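Local coordinates for FBP protein (Leishmania major, PDB 5OFU), which probably hydrolyses the 1-phosphate of fructose 1,6-bisphosphate, giving fructose 6-phosphate in carbohydrate biosynthesis, with magnesium as cofactor, at residues G95-E100 and F116-D121; G111-F116 and V138-K143; Y215-G220 and E231-L236. All blocks are in the same frame, centred on the assembly; numbering follows the deposited sequence.

Overall arrangement
Contacts 1 and 2 are neighbours in one mixed sheet of the N-terminal half: they share F116 and strand 113-121, which pairs in parallel with 91-96 in contact 1 and antiparallel with 132-140 in contact 2. Both are largely buried, but each ends at a ligand site, contact 1 in acidic metal ligands beside the sugar phosphate, contact 2 in a tyrosine and an arginine beside AMP. Contact 3 is also buried and belongs to the C-terminal half, about 37 Å from contact 2 between centres. It joins a strand and loop to a helix through side chains alone, and reaches the same sugar phosphate as contact 1 while also bordering a second subunit.

Contact 1 (G95-E100 and F116-D121); sequences GSEEEE and FFDPLD. With F6P (6-O-phosphono-beta-D-fructofuranose), chain F.
E97 and D118 meet carboxylate to carboxylate, OE1 of E97 lying 2.9 Å from OD2 of D118 with the two planes turned 76° apart. The two come close without being hydrogen-bonded. Both are manganese ligands of this enzyme, consistent with acids brought together round a metal site. E97 holds its CG anti to the backbone N (chi1 173°) and runs on extended, which carries OE1 across to D118, while its OE2 makes a salt bridge with R280. E98, another ligand, is poorly ordered; its OE2 lies against CG of P119 at 3.8 Å. Two residues beyond P119, D121 OD1 accepts a bond of 2.7 Å from O3 of the sugar phosphate. D118 to D121, DPLD, begin the Asp-Pro-Ile/Leu-Asp-Gly-Ser/Thr motif shared by this magnesium-dependent phosphatase superfamily.

Parallel strand pairing sets this up: F117 N donates to G95 O at 2.9 Å and E97 N to F117 O, also at 2.9 Å. Beside these bonds the F117 ring lays one face over S96, whose CA is 4.1 Å from the ring centroid. F117 also stacks on F81 of helix 73-87 and touches W136 of strand 132-140, whereas F116 reaches L282 of helix 281-294.

Contact 2 (G111-F116 and V138-K143); sequences GDYLIF and VWRLPK. With AMP (adenosine monophosphate), chain E.
The antiparallel hairpin of strands 113-121 and 132-140 is joined here at the end away from its turn, where Y113 pairs with R140, L114 with W139 and I115 with V138. This is the large mixed sheet of the class 1 fructose-1,6-bisphosphatase fold, and the edge of the contact is part of the AMP pocket, an allosteric site in other enzymes of the family.

L114 and W139 form the hydrogen-bonded pair: L114 N donates to W139 O and W139 N to L114 O, both at 2.8 Å. Two residues further out, L141 N donates to D112 O. The side chains alternate between two faces. On one, V138 CG1 lies 3.6 Å from Y113 CD1 and also touches I115 CD1, the valine and isoleucine running side by side and pointing the same way; L31 of helix 27-47 packs on both. On the other face are L114 and W139, and here F116 presents CD2 at 3.7 Å from W139 CZ3, the two side chains crossing at about a right angle. W139 NE1 is bonded to the O of K161.

At the pocket, R140 runs extended from CG to NE and crosses Y113 obliquely, with Y113 OH over one face of its guanidinium and the two planes 27° apart. Its NE donates to the syn side of D112 OD2 at 2.9 Å, a nearly straight salt bridge (172°) with the oxygen in the guanidinium plane, while R25 takes OD1 of the same carboxylate. Y113 OH accepts from AMP O3' at 2.8 Å and donates to AMP O2P at 2.7 Å.

Contact 3 (Y215-G220 and E231-L236); sequences YSVNEG and EYIDYL. With F6P (6-O-phosphono-beta-D-fructofuranose), chain F.
E219 OE1 is held by two lysines, K237 of its own chain and K237 of the second subunit, and rests 3.6 Å from the methyl CG2 of I233. The other carboxylate oxygen, OE2, accepts a 2.7 Å bond from Y215 OH, met nearly along its C-O axis, so both oxygens are engaged and the rotation of the carboxylate is set.

Helix residue I233 serves three partners. Its CG2 lies against the E219 carboxylate, and its CD1 approaches Y215 CD2 at 4.1 Å and reaches tip to tip toward V217 CG1 at 4.2 Å. One turn along, L236 lays its CD1 over a face of the Y215 ring, 4.0 Å from the centroid and offset toward the rim. Y215 has its CG between backbone N and carbonyl carbon (chi1 75°), a torsion that sets the ring against the helix.

N218 OD1 accepts from G220 N in an Asx turn and also from A246 N of the second subunit, while N218 ND2 donates to O2P of the sugar phosphate at 3.2 Å. Strand 214-216, helix 227-238 and the parallel strand 245-246 make a beta-alpha-beta crossover, with the loop after its first strand contributing to the 6-phosphate site.

Contact 1 (G95-E100 and F116-D121)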
loop_
_atom_site.group_PDB
_atom_site.type_symbol
_atom_site.label_atom_id
_atom_site.label_comp_id
_atom_site.label_asym_id
_atom_site.label_seq_id
_atom_site.Cartn_x
_atom_site.Cartn_y
_atom_site.Cartn_z
ATOM N N GLY A 95 -2.654 23.944 20.563
ATOM C CA GLY A 95 -1.982 25.071 19.932
ATOM C C GLY A 95 -1.281 24.605 18.683
ATOM O O GLY A 95 -0.340 23.817 18.767
ATOM N N SER A 96 -1.779 25.031 17.525
ATOM C CA SER A 96 -1.097 24.784 16.242
ATOM C C SER A 96 -0.238 25.982 15.952
ATOM O O SER A 96 -0.717 27.107 16.057
ATOM C CB SER A 96 -2.094 24.595 15.101
ATOM O OG SER A 96 -1.407 24.524 13.868
ATOM N N GLU A 97 1.021 25.753 15.589
ATOM C CA GLU A 97 1.941 26.859 15.274
ATOM C C GLU A 97 1.385 27.823 14.229
ATOM O O GLU A 97 1.565 29.028 14.342
ATOM C CB GLU A 97 3.299 26.329 14.814
ATOM C CG GLU A 97 4.228 27.427 14.312
ATOM C CD GLU A 97 5.690 27.076 14.411
ATOM O OE1 GLU A 97 6.046 25.887 14.293
ATOM O OE2 GLU A 97 6.496 28.009 14.584
ATOM N N GLU A 98 0.720 27.279 13.213
ATOM C CA GLU A 98 0.132 28.086 12.131
ATOM C C GLU A 98 -0.912 29.097 12.609
ATOM O O GLU A 98 -0.972 30.210 12.093
ATOM C CB GLU A 98 -0.477 27.164 11.053
ATOM C CG GLU A 98 0.554 26.620 10.067
ATOM C CD GLU A 98 0.319 25.169 9.669
ATOM O OE1 GLU A 98 -0.848 24.755 9.458
ATOM O OE2 GLU A 98 1.324 24.439 9.550
ATOM N N GLU A 99 -1.728 28.703 13.583
ATOM C CA GLU A 99 -2.857 29.515 14.032
ATOM C C GLU A 99 -2.449 30.522 15.116
ATOM O O GLU A 99 -1.582 30.248 15.947
ATOM C CB GLU A 99 -3.984 28.599 14.534
ATOM C CG GLU A 99 -4.498 27.614 13.488
ATOM C CD GLU A 99 -5.553 26.660 14.022
ATOM O OE1 GLU A 99 -6.113 26.897 15.120
ATOM O OE2 GLU A 99 -5.841 25.661 13.330
ATOM N N GLU A 100 -3.130 31.660 15.142
ATOM C CA GLU A 100 -2.810 32.740 16.081
ATOM C C GLU A 100 -3.235 32.461 17.537
ATOM O O GLU A 100 -2.570 32.891 18.472
ATOM C CB GLU A 100 -3.410 34.063 15.588
ATOM C CG GLU A 100 -2.440 34.958 14.887
ATOM C CD GLU A 100 -3.080 36.172 14.238
ATOM O OE1 GLU A 100 -4.303 36.166 13.957
ATOM O OE2 GLU A 100 -2.349 37.149 14.009
ATOM N N PHE A 116 0.970 21.274 22.148
ATOM C CA PHE A 116 1.417 22.293 21.212
ATOM C C PHE A 116 2.163 21.586 20.102
ATOM O O PHE A 116 3.038 20.758 20.374
ATOM C CB PHE A 116 2.269 23.344 21.917
ATOM C CG PHE A 116 1.491 24.144 22.909
ATOM C CD1 PHE A 116 0.754 25.250 22.501
ATOM C CD2 PHE A 116 1.447 23.767 24.235
ATOM C CE1 PHE A 116 0.004 25.983 23.412
ATOM C CE2 PHE A 116 0.696 24.490 25.146
ATOM C CZ PHE A 116 -0.028 25.600 24.734
ATOM N N PHE A 117 1.793 21.883 18.860
ATOM C CA PHE A 117 2.343 21.161 17.735
ATOM C C PHE A 117 2.546 22.027 16.506
ATOM O O PHE A 117 1.868 23.039 16.316
ATOM C CB PHE A 117 1.443 19.964 17.392
ATOM C CG PHE A 117 0.054 20.345 16.973
ATOM C CD1 PHE A 117 -0.913 20.625 17.921
ATOM C CD2 PHE A 117 -0.285 20.430 15.634
ATOM C CE1 PHE A 117 -2.193 20.985 17.544
ATOM C CE2 PHE A 117 -1.575 20.779 15.247
ATOM C CZ PHE A 117 -2.531 21.055 16.204
ATOM N N ASP A 118 3.500 21.607 15.684
ATOM C CA ASP A 118 3.650 22.090 14.324
ATOM C C ASP A 118 3.334 20.879 13.442
ATOM O O ASP A 118 4.110 19.929 13.424
ATOM C CB ASP A 118 5.077 22.591 14.100
ATOM C CG ASP A 118 5.288 23.178 12.710
ATOM O OD1 ASP A 118 4.348 23.104 11.882
ATOM O OD2 ASP A 118 6.406 23.703 12.449
ATOM N N PRO A 119 2.186 20.892 12.742
ATOM C CA PRO A 119 1.745 19.689 12.025
ATOM C C PRO A 119 2.515 19.383 10.746
ATOM O O PRO A 119 2.543 18.227 10.327
ATOM C CB PRO A 119 0.283 19.992 11.699
ATOM C CG PRO A 119 0.228 21.470 11.604
ATOM C CD PRO A 119 1.216 21.993 12.612
ATOM N N LEU A 120 3.097 20.410 10.122
ATOM C CA LEU A 120 3.900 20.241 8.914
ATOM C C LEU A 120 5.075 21.214 8.919
ATOM O O LEU A 120 5.040 22.296 8.338
ATOM C CB LEU A 120 3.038 20.378 7.654
ATOM C CG LEU A 120 3.663 19.878 6.349
ATOM C CD1 LEU A 120 4.065 18.414 6.431
ATOM C CD2 LEU A 120 2.692 20.079 5.193
ATOM N N ASP A 121 6.121 20.787 9.611
ATOM C CA ASP A 121 7.390 21.479 9.684
ATOM C C ASP A 121 8.172 21.318 8.387
ATOM O O ASP A 121 8.165 20.249 7.779
ATOM C CB ASP A 121 8.189 20.919 10.864
ATOM C CG ASP A 121 9.594 21.459 10.939
ATOM O OD1 ASP A 121 9.783 22.589 11.458
ATOM O OD2 ASP A 121 10.519 20.739 10.500
HETATM O O1 F6P F . 9.665 27.592 10.298
HETATM C C1 F6P F . 10.395 26.470 10.813
HETATM C C2 F6P F . 11.277 25.898 9.711
HETATM O O2 F6P F . 10.432 25.425 8.653
HETATM C C3 F6P F . 12.194 24.782 10.207
HETATM O O3 F6P F . 11.729 23.484 9.837
HETATM C C4 F6P F . 13.544 25.055 9.573
HETATM O O4 F6P F . 14.644 24.750 10.428
HETATM C C5 F6P F . 13.505 26.535 9.267
HETATM O O5 F6P F . 12.132 26.933 9.215
HETATM C C6 F6P F . 14.170 26.858 7.946
HETATM O O6 F6P F . 14.372 28.269 7.940
HETATM P P F6P F . 15.292 28.992 6.838
HETATM O O1P F6P F . 14.457 28.963 5.578
HETATM O O2P F6P F . 16.551 28.154 6.792
HETATM O O3P F6P F . 15.424 30.367 7.422
#

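Contact 2 (G111-F116 and V138-K143)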
loop_
_atom_site.group_PDB
_atom_site.type_symbol
_atom_site.label_atom_id
_atom_site.label_comp_id
_atom_site.label_asym_id
_atom_site.label_seq_id
_atom_site.Cartn_x
_atom_site.Cartn_y
_atom_site.Cartn_z
ATOM N N GLY A 111 -9.913 16.795 29.033
ATOM C CA GLY A 111 -8.916 16.281 29.976
ATOM C C GLY A 111 -8.056 17.412 30.501
ATOM O O GLY A 111 -8.479 18.564 30.520
ATOM N N ASP A 112 -6.847 17.084 30.936
ATOM C CA ASP A 112 -5.959 18.079 31.554
ATOM C C ASP A 112 -4.608 18.198 30.837
ATOM O O ASP A 112 -3.634 18.646 31.438
ATOM C CB ASP A 112 -5.787 17.769 33.053
ATOM C CG ASP A 112 -5.077 16.454 33.304
ATOM O OD1 ASP A 112 -5.449 15.454 32.651
ATOM O OD2 ASP A 112 -4.178 16.398 34.169
ATOM N N TYR A 113 -4.564 17.799 29.560
ATOM C CA TYR A 113 -3.348 17.887 28.750
ATOM C C TYR A 113 -3.420 19.064 27.786
ATOM O O TYR A 113 -4.478 19.332 27.210
ATOM C CB TYR A 113 -3.090 16.584 27.995
ATOM C CG TYR A 113 -2.609 15.492 28.907
ATOM C CD1 TYR A 113 -1.327 15.521 29.421
ATOM C CD2 TYR A 113 -3.432 14.425 29.261
ATOM C CE1 TYR A 113 -0.874 14.529 30.274
ATOM C CE2 TYR A 113 -2.980 13.422 30.113
ATOM C CZ TYR A 113 -1.693 13.482 30.621
ATOM O OH TYR A 113 -1.207 12.521 31.489
ATOM N N LEU A 114 -2.304 19.789 27.670
ATOM C CA LEU A 114 -2.124 20.847 26.672
ATOM C C LEU A 114 -1.145 20.320 25.639
ATOM O O LEU A 114 -0.063 19.872 26.019
ATOM C CB LEU A 114 -1.540 22.118 27.299
ATOM C CG LEU A 114 -2.274 22.783 28.473
ATOM C CD1 LEU A 114 -1.937 22.110 29.788
ATOM C CD2 LEU A 114 -1.942 24.267 28.559
ATOM N N ILE A 115 -1.538 20.322 24.363
ATOM C CA ILE A 115 -0.665 19.880 23.252
ATOM C C ILE A 115 -0.313 21.087 22.399
ATOM O O ILE A 115 -1.191 21.842 21.987
ATOM C CB ILE A 115 -1.316 18.849 22.282
ATOM C CG1 ILE A 115 -2.333 17.955 22.979
ATOM C CG2 ILE A 115 -0.246 18.004 21.597
ATOM C CD1 ILE A 115 -1.815 17.227 24.200
ATOM N N PHE A 116 0.970 21.274 22.148
ATOM C CA PHE A 116 1.417 22.293 21.212
ATOM C C PHE A 116 2.163 21.586 20.102
ATOM O O PHE A 116 3.038 20.758 20.374
ATOM C CB PHE A 116 2.269 23.344 21.917
ATOM C CG PHE A 116 1.491 24.144 22.909
ATOM C CD1 PHE A 116 0.754 25.250 22.501
ATOM C CD2 PHE A 116 1.447 23.767 24.235
ATOM C CE1 PHE A 116 0.004 25.983 23.412
ATOM C CE2 PHE A 116 0.696 24.490 25.146
ATOM C CZ PHE A 116 -0.028 25.600 24.734
ATOM N N VAL A 138 3.730 17.834 24.854
ATOM C CA VAL A 138 2.579 17.630 25.743
ATOM C C VAL A 138 2.899 18.098 27.164
ATOM O O VAL A 138 3.886 17.653 27.759
ATOM C CB VAL A 138 2.161 16.150 25.803
ATOM C CG1 VAL A 138 0.911 15.986 26.657
ATOM C CG2 VAL A 138 1.928 15.602 24.398
ATOM N N TRP A 139 2.051 18.986 27.687
ATOM C CA TRP A 139 2.130 19.460 29.064
ATOM C C TRP A 139 0.876 19.057 29.825
ATOM O O TRP A 139 -0.191 18.876 29.241
ATOM C CB TRP A 139 2.230 20.987 29.108
ATOM C CG TRP A 139 3.582 21.564 28.852
ATOM C CD1 TRP A 139 4.502 21.964 29.794
ATOM C CD2 TRP A 139 4.157 21.865 27.580
ATOM N NE1 TRP A 139 5.616 22.479 29.179
ATOM C CE2 TRP A 139 5.428 22.435 27.821
ATOM C CE3 TRP A 139 3.731 21.695 26.266
ATOM C CZ2 TRP A 139 6.263 22.828 26.797
ATOM C CZ3 TRP A 139 4.569 22.095 25.246
ATOM C CH2 TRP A 139 5.821 22.655 25.518
ATOM N N ARG A 140 1.015 18.953 31.136
ATOM C CA ARG A 140 -0.118 18.728 32.033
ATOM C C ARG A 140 -0.459 20.024 32.776
ATOM O O ARG A 140 0.434 20.798 33.133
ATOM C CB ARG A 140 0.226 17.604 33.016
ATOM C CG ARG A 140 -0.980 16.834 33.492
ATOM C CD ARG A 140 -0.590 15.581 34.248
ATOM N NE ARG A 140 -1.777 14.985 34.847
ATOM C CZ ARG A 140 -1.780 13.886 35.592
ATOM N NH1 ARG A 140 -0.645 13.232 35.869
ATOM N NH2 ARG A 140 -2.934 13.436 36.079
ATOM N N LEU A 141 -1.745 20.261 33.002
ATOM C CA LEU A 141 -2.181 21.389 33.832
ATOM C C LEU A 141 -1.504 21.370 35.209
ATOM O O LEU A 141 -1.488 20.316 35.862
ATOM C CB LEU A 141 -3.691 21.344 34.060
ATOM C CG LEU A 141 -4.587 21.955 32.989
ATOM C CD1 LEU A 141 -6.066 21.558 33.108
ATOM C CD2 LEU A 141 -4.416 23.455 33.031
ATOM N N PRO A 142 -0.961 22.519 35.667
ATOM C CA PRO A 142 -0.502 22.605 37.065
ATOM C C PRO A 142 -1.645 22.314 38.043
ATOM O O PRO A 142 -2.793 22.662 37.759
ATOM C CB PRO A 142 -0.039 24.048 37.203
ATOM C CG PRO A 142 0.282 24.487 35.820
ATOM C CD PRO A 142 -0.637 23.735 34.904
ATOM N N LYS A 143 -1.340 21.634 39.146
ATOM C CA LYS A 143 -2.349 21.330 40.177
ATOM C C LYS A 143 -3.041 22.605 40.697
ATOM O O LYS A 143 -2.395 23.648 40.852
ATOM C CB LYS A 143 -1.722 20.532 41.346
ATOM C CG LYS A 143 -0.546 21.203 42.062
ATOM C CD LYS A 143 -0.150 20.538 43.371
ATOM C CE LYS A 143 -1.115 20.490 44.469
ATOM N NZ LYS A 143 -1.815 21.735 44.801
HETATM P P AMP E . -2.935 9.577 32.742
HETATM O O1P AMP E . -3.186 8.582 31.640
HETATM O O2P AMP E . -3.230 11.010 32.379
HETATM O O3P AMP E . -3.504 9.194 34.089
HETATM O "O5'" AMP E . -1.356 9.426 32.966
HETATM C "C5'" AMP E . -0.658 10.267 33.878
HETATM C "C4'" AMP E . 0.846 10.221 33.635
HETATM O "O4'" AMP E . 1.345 8.883 33.678
HETATM C "C3'" AMP E . 1.260 10.777 32.286
HETATM O "O3'" AMP E . 1.440 12.189 32.302
HETATM C "C2'" AMP E . 2.541 10.040 31.993
HETATM O "O2'" AMP E . 3.679 10.691 32.560
HETATM C "C1'" AMP E . 2.309 8.680 32.638
HETATM N N9 AMP E . 1.790 7.777 31.573
HETATM C C8 AMP E . 0.505 7.409 31.370
HETATM N N7 AMP E . 0.396 6.588 30.303
HETATM C C5 AMP E . 1.622 6.427 29.802
HETATM C C6 AMP E . 2.193 5.693 28.667
HETATM N N6 AMP E . 1.392 4.962 27.876
HETATM N N1 AMP E . 3.525 5.778 28.466
HETATM C C2 AMP E . 4.329 6.513 29.267
HETATM N N3 AMP E . 3.865 7.218 30.319
HETATM C C4 AMP E . 2.542 7.216 30.627
#

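Contact 3 (Y215-G220 and E231-L236)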
loop_
_atom_site.group_PDB
_atom_site.type_symbol
_atom_site.label_atom_id
_atom_site.label_comp_id
_atom_site.label_asym_id
_atom_site.label_seq_id
_atom_site.Cartn_x
_atom_site.Cartn_y
_atom_site.Cartn_z
ATOM N N TYR A 215 27.823 19.907 10.838
ATOM C CA TYR A 215 27.087 21.074 11.303
ATOM C C TYR A 215 25.983 21.469 10.329
ATOM O O TYR A 215 26.127 21.341 9.106
ATOM C CB TYR A 215 28.022 22.257 11.596
ATOM C CG TYR A 215 28.566 22.969 10.387
ATOM C CD1 TYR A 215 29.633 22.442 9.680
ATOM C CD2 TYR A 215 28.030 24.185 9.964
ATOM C CE1 TYR A 215 30.152 23.093 8.579
ATOM C CE2 TYR A 215 28.539 24.847 8.859
ATOM C CZ TYR A 215 29.607 24.297 8.168
ATOM O OH TYR A 215 30.153 24.933 7.052
ATOM N N SER A 216 24.892 21.967 10.906
ATOM C CA SER A 216 23.666 22.241 10.184
ATOM C C SER A 216 23.133 23.627 10.543
ATOM O O SER A 216 22.715 23.861 11.669
ATOM C CB SER A 216 22.640 21.140 10.487
ATOM O OG SER A 216 21.525 21.243 9.637
ATOM N N VAL A 217 23.176 24.534 9.570
ATOM C CA VAL A 217 22.789 25.930 9.757
ATOM C C VAL A 217 22.630 26.538 8.365
ATOM O O VAL A 217 23.205 26.012 7.402
ATOM C CB VAL A 217 23.860 26.701 10.586
ATOM C CG1 VAL A 217 25.222 26.714 9.889
ATOM C CG2 VAL A 217 23.408 28.121 10.892
ATOM N N ASN A 218 21.833 27.602 8.251
ATOM C CA ASN A 218 21.662 28.334 6.987
ATOM C C ASN A 218 22.716 29.443 6.849
ATOM O O ASN A 218 22.523 30.550 7.345
ATOM C CB ASN A 218 20.244 28.931 6.868
ATOM C CG ASN A 218 19.977 29.553 5.500
ATOM O OD1 ASN A 218 20.895 29.777 4.690
ATOM N ND2 ASN A 218 18.720 29.834 5.230
ATOM N N GLU A 219 23.799 29.151 6.123
ATOM C CA GLU A 219 24.898 30.125 5.921
ATOM C C GLU A 219 24.556 31.265 4.975
ATOM O O GLU A 219 25.331 32.194 4.848
ATOM C CB GLU A 219 26.190 29.431 5.461
ATOM C CG GLU A 219 26.786 28.535 6.530
ATOM C CD GLU A 219 28.251 28.249 6.307
ATOM O OE1 GLU A 219 29.033 29.222 6.194
ATOM O OE2 GLU A 219 28.637 27.061 6.315
ATOM N N GLY A 220 23.406 31.192 4.308
ATOM C CA GLY A 220 22.863 32.343 3.604
ATOM C C GLY A 220 22.681 33.574 4.480
ATOM O O GLY A 220 22.666 34.686 3.979
ATOM N N GLU A 231 32.662 33.608 14.023
ATOM C CA GLU A 231 33.962 33.032 14.390
ATOM C C GLU A 231 33.881 31.518 14.546
ATOM O O GLU A 231 34.745 30.797 14.033
ATOM C CB GLU A 231 34.506 33.646 15.680
ATOM C CG GLU A 231 35.024 35.067 15.538
ATOM C CD GLU A 231 35.148 35.776 16.881
ATOM O OE1 GLU A 231 35.502 35.122 17.896
ATOM O OE2 GLU A 231 34.886 36.994 16.927
ATOM N N TYR A 232 32.838 31.058 15.247
ATOM C CA TYR A 232 32.529 29.629 15.384
ATOM C C TYR A 232 32.501 28.919 14.027
ATOM O O TYR A 232 33.224 27.945 13.809
ATOM C CB TYR A 232 31.190 29.428 16.113
ATOM C CG TYR A 232 30.719 27.985 16.144
ATOM C CD1 TYR A 232 31.526 26.997 16.690
ATOM C CD2 TYR A 232 29.493 27.606 15.603
ATOM C CE1 TYR A 232 31.135 25.670 16.701
ATOM C CE2 TYR A 232 29.080 26.275 15.618
ATOM C CZ TYR A 232 29.904 25.306 16.176
ATOM O OH TYR A 232 29.535 23.978 16.219
ATOM N N ILE A 233 31.706 29.449 13.101
ATOM C CA ILE A 233 31.547 28.839 11.768
ATOM C C ILE A 233 32.863 28.847 10.980
ATOM O O ILE A 233 33.203 27.852 10.344
ATOM C CB ILE A 233 30.396 29.513 10.973
ATOM C CG1 ILE A 233 29.044 29.230 11.652
ATOM C CG2 ILE A 233 30.362 29.055 9.517
ATOM C CD1 ILE A 233 28.718 27.769 11.886
ATOM N N ASP A 234 33.603 29.948 11.053
ATOM C CA ASP A 234 34.923 30.017 10.425
ATOM C C ASP A 234 35.901 29.003 11.013
ATOM O O ASP A 234 36.697 28.417 10.270
ATOM C CB ASP A 234 35.519 31.420 10.537
ATOM C CG ASP A 234 34.776 32.454 9.702
ATOM O OD1 ASP A 234 33.880 32.097 8.897
ATOM O OD2 ASP A 234 35.102 33.654 9.875
ATOM N N TYR A 235 35.854 28.804 12.327
ATOM C CA TYR A 235 36.715 27.804 12.955
ATOM C C TYR A 235 36.405 26.407 12.419
ATOM O O TYR A 235 37.319 25.643 12.118
ATOM C CB TYR A 235 36.597 27.834 14.478
ATOM C CG TYR A 235 37.380 26.730 15.146
ATOM C CD1 TYR A 235 38.749 26.868 15.390
ATOM C CD2 TYR A 235 36.758 25.534 15.522
ATOM C CE1 TYR A 235 39.476 25.852 15.989
ATOM C CE2 TYR A 235 37.479 24.512 16.119
ATOM C CZ TYR A 235 38.839 24.678 16.343
ATOM O OH TYR A 235 39.546 23.667 16.940
ATOM N N LEU A 236 35.118 26.085 12.275
ATOM C CA LEU A 236 34.707 24.788 11.725
ATOM C C LEU A 236 35.313 24.567 10.346
ATOM O O LEU A 236 35.762 23.470 10.042
ATOM C CB LEU A 236 33.179 24.650 11.665
ATOM C CG LEU A 236 32.381 24.746 12.975
ATOM C CD1 LEU A 236 30.898 24.567 12.681
ATOM C CD2 LEU A 236 32.855 23.741 14.008
HETATM O O1 F6P F . 9.665 27.592 10.298
HETATM C C1 F6P F . 10.395 26.470 10.813
HETATM C C2 F6P F . 11.277 25.898 9.711
HETATM O O2 F6P F . 10.432 25.425 8.653
HETATM C C3 F6P F . 12.194 24.782 10.207
HETATM O O3 F6P F . 11.729 23.484 9.837
HETATM C C4 F6P F . 13.544 25.055 9.573
HETATM O O4 F6P F . 14.644 24.750 10.428
HETATM C C5 F6P F . 13.505 26.535 9.267
HETATM O O5 F6P F . 12.132 26.933 9.215
HETATM C C6 F6P F . 14.170 26.858 7.946
HETATM O O6 F6P F . 14.372 28.269 7.940
HETATM P P F6P F . 15.292 28.992 6.838
HETATM O O1P F6P F . 14.457 28.963 5.578
HETATM O O2P F6P F . 16.551 28.154 6.792
HETATM O O3P F6P F . 15.424 30.367 7.422
#